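Local coordinates for protein R.Ecl18kI (Enterobacter cloacae, PDB 2GB7) that cuts double-stranded DNA at the sequence 5'-CCNGG-3' as a type II restriction endonuclease, and extrudes nucleotides from the helix when it binds its site, at residues F[51-56]-F[246-251]. The protein carries 1 engineered substitution. Numbering follows the deposited sequence.
Sequences EYIIAM and LTFEDM
With CG1 of I53 anti to its carbonyl carbon (chi1 -70°) and the chain then extended, the methyl CD1 reaches straight out from the helix toward F248, whose CG is likewise anti to the carbonyl carbon, setting the ring in its path. CD1 lies 3.4 Å from the centroid of the F248 ring and only 8° off the ring normal: a CH-pi contact over the middle of one face, with all six ring carbons at similar range and the two side chains crossing at about a right angle. F248 also rests on P49, S50 and T231, while I53 touches L128 of helix 102-134.

Beside this apolar pair, E51 and E249 bring their carboxylates together with perpendicular planes. OE1 of E51 stands 3.3 Å from OE2 of E249, two acceptors with no hydrogen bond between them. A water sits within hydrogen-bonding range of both groups, 2.8 Å from E51 OE2 and 2.6 Å from E249 OE2, its two protons shared among more acceptors than it can serve at once. E249 OE1 is hydrogen-bonded to S50 OG, one residue before the 51-56 segment.

Where strand 245-247, outermost in this chain's sheet, turns into helix 248-259, T247 and D250 form a capping box: D250 N donates to T247 OG1 (3.1 Å), and T247 N to D250 OD2 (3.0 Å, nearly straight). The contact thus joins long helix 49-77 to the last strand-helix junction of the PDDEXK-type nuclease core. Its chemistry is divided: a buried methyl-on-ring contact supplies the direct attraction, whereas the glutamates would probably repel if both are ionised, a cost that the water and S50 would ease and that could raise a carboxylate's proton affinity.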
# COMPACT_ATOMS: atom_id res chain seq x y z
N GLU F 51 21.78 -14.45 6.61
CA GLU F 51 22.82 -14.24 5.63
C GLU F 51 22.37 -14.62 4.23
O GLU F 51 22.65 -13.89 3.28
CB GLU F 51 24.07 -15.04 6.01
CG GLU F 51 24.74 -14.53 7.29
CD GLU F 51 24.04 -14.99 8.56
OE1 GLU F 51 23.05 -15.76 8.48
OE2 GLU F 51 24.49 -14.59 9.67
N TYR F 52 21.69 -15.75 4.13
CA TYR F 52 21.18 -16.23 2.86
C TYR F 52 20.20 -15.20 2.27
O TYR F 52 20.30 -14.82 1.10
CB TYR F 52 20.56 -17.62 3.04
CG TYR F 52 19.50 -17.92 2.03
CD1 TYR F 52 19.81 -18.47 0.77
CD2 TYR F 52 18.17 -17.62 2.31
CE1 TYR F 52 18.81 -18.71 -0.16
CE2 TYR F 52 17.18 -17.83 1.38
CZ TYR F 52 17.50 -18.41 0.17
OH TYR F 52 16.52 -18.60 -0.76
N ILE F 53 19.27 -14.73 3.10
CA ILE F 53 18.26 -13.77 2.64
C ILE F 53 18.89 -12.48 2.10
O ILE F 53 18.55 -12.03 1.00
CB ILE F 53 17.28 -13.44 3.78
CG1 ILE F 53 16.41 -14.66 4.06
CG2 ILE F 53 16.42 -12.21 3.43
CD1 ILE F 53 15.68 -14.62 5.41
N ILE F 54 19.84 -11.92 2.84
CA ILE F 54 20.50 -10.67 2.41
C ILE F 54 21.31 -10.87 1.13
O ILE F 54 21.25 -10.02 0.23
CB ILE F 54 21.40 -10.09 3.55
CG1 ILE F 54 20.56 -9.71 4.77
CG2 ILE F 54 22.24 -8.85 3.07
CD1 ILE F 54 19.59 -8.56 4.52
N ALA F 55 22.04 -11.99 1.04
CA ALA F 55 22.83 -12.29 -0.16
C ALA F 55 21.91 -12.47 -1.35
O ALA F 55 22.18 -11.95 -2.43
CB ALA F 55 23.72 -13.52 0.05
N MET F 56 20.78 -13.17 -1.16
CA MET F 56 19.82 -13.32 -2.25
C MET F 56 19.28 -11.98 -2.75
O MET F 56 19.24 -11.71 -3.98
CB MET F 56 18.69 -14.28 -1.85
CG MET F 56 19.12 -15.75 -1.74
SD MET F 56 19.49 -16.52 -3.33
CE MET F 56 17.91 -16.36 -4.20
N LEU F 246 11.82 -11.48 16.65
CA LEU F 246 12.61 -12.72 16.45
C LEU F 246 13.48 -12.54 15.23
O LEU F 246 13.23 -11.67 14.39
CB LEU F 246 11.68 -13.92 16.20
CG LEU F 246 10.87 -14.50 17.37
CD1 LEU F 246 10.11 -15.75 16.88
CD2 LEU F 246 11.70 -14.80 18.57
N THR F 247 14.50 -13.38 15.12
CA THR F 247 15.32 -13.43 13.91
C THR F 247 14.87 -14.59 13.03
O THR F 247 14.23 -15.50 13.52
CB THR F 247 16.79 -13.68 14.26
OG1 THR F 247 16.90 -14.95 14.93
CG2 THR F 247 17.29 -12.55 15.13
N PHE F 248 15.25 -14.58 11.75
CA PHE F 248 15.00 -15.75 10.90
C PHE F 248 15.60 -17.01 11.50
O PHE F 248 15.06 -18.09 11.32
CB PHE F 248 15.53 -15.52 9.50
CG PHE F 248 14.74 -14.49 8.77
CD1 PHE F 248 13.46 -14.78 8.34
CD2 PHE F 248 15.24 -13.22 8.56
CE1 PHE F 248 12.71 -13.78 7.63
CE2 PHE F 248 14.51 -12.24 7.90
CZ PHE F 248 13.25 -12.53 7.45
N GLU F 249 16.71 -16.86 12.20
CA GLU F 249 17.32 -18.01 12.87
C GLU F 249 16.39 -18.68 13.90
O GLU F 249 16.29 -19.91 13.96
CB GLU F 249 18.63 -17.56 13.49
CG GLU F 249 19.78 -17.44 12.49
CD GLU F 249 19.71 -16.24 11.52
OE1 GLU F 249 18.85 -15.34 11.68
OE2 GLU F 249 20.58 -16.20 10.62
N ASP F 250 15.72 -17.84 14.70
CA ASP F 250 14.76 -18.26 15.70
C ASP F 250 13.62 -18.99 15.01
O ASP F 250 13.24 -20.11 15.41
CB ASP F 250 14.20 -17.05 16.45
CG ASP F 250 15.22 -16.30 17.27
OD1 ASP F 250 16.22 -16.92 17.75
OD2 ASP F 250 14.99 -15.08 17.51
N MET F 251 13.09 -18.36 13.96
CA MET F 251 11.98 -18.92 13.20
C MET F 251 12.31 -20.28 12.62
O MET F 251 11.51 -21.20 12.71
CB MET F 251 11.53 -17.97 12.08
CG MET F 251 10.24 -18.48 11.44
SD MET F 251 9.72 -17.35 10.12
CE MET F 251 10.85 -17.84 8.84
O HOH W 1 23.04 -16.31 11.34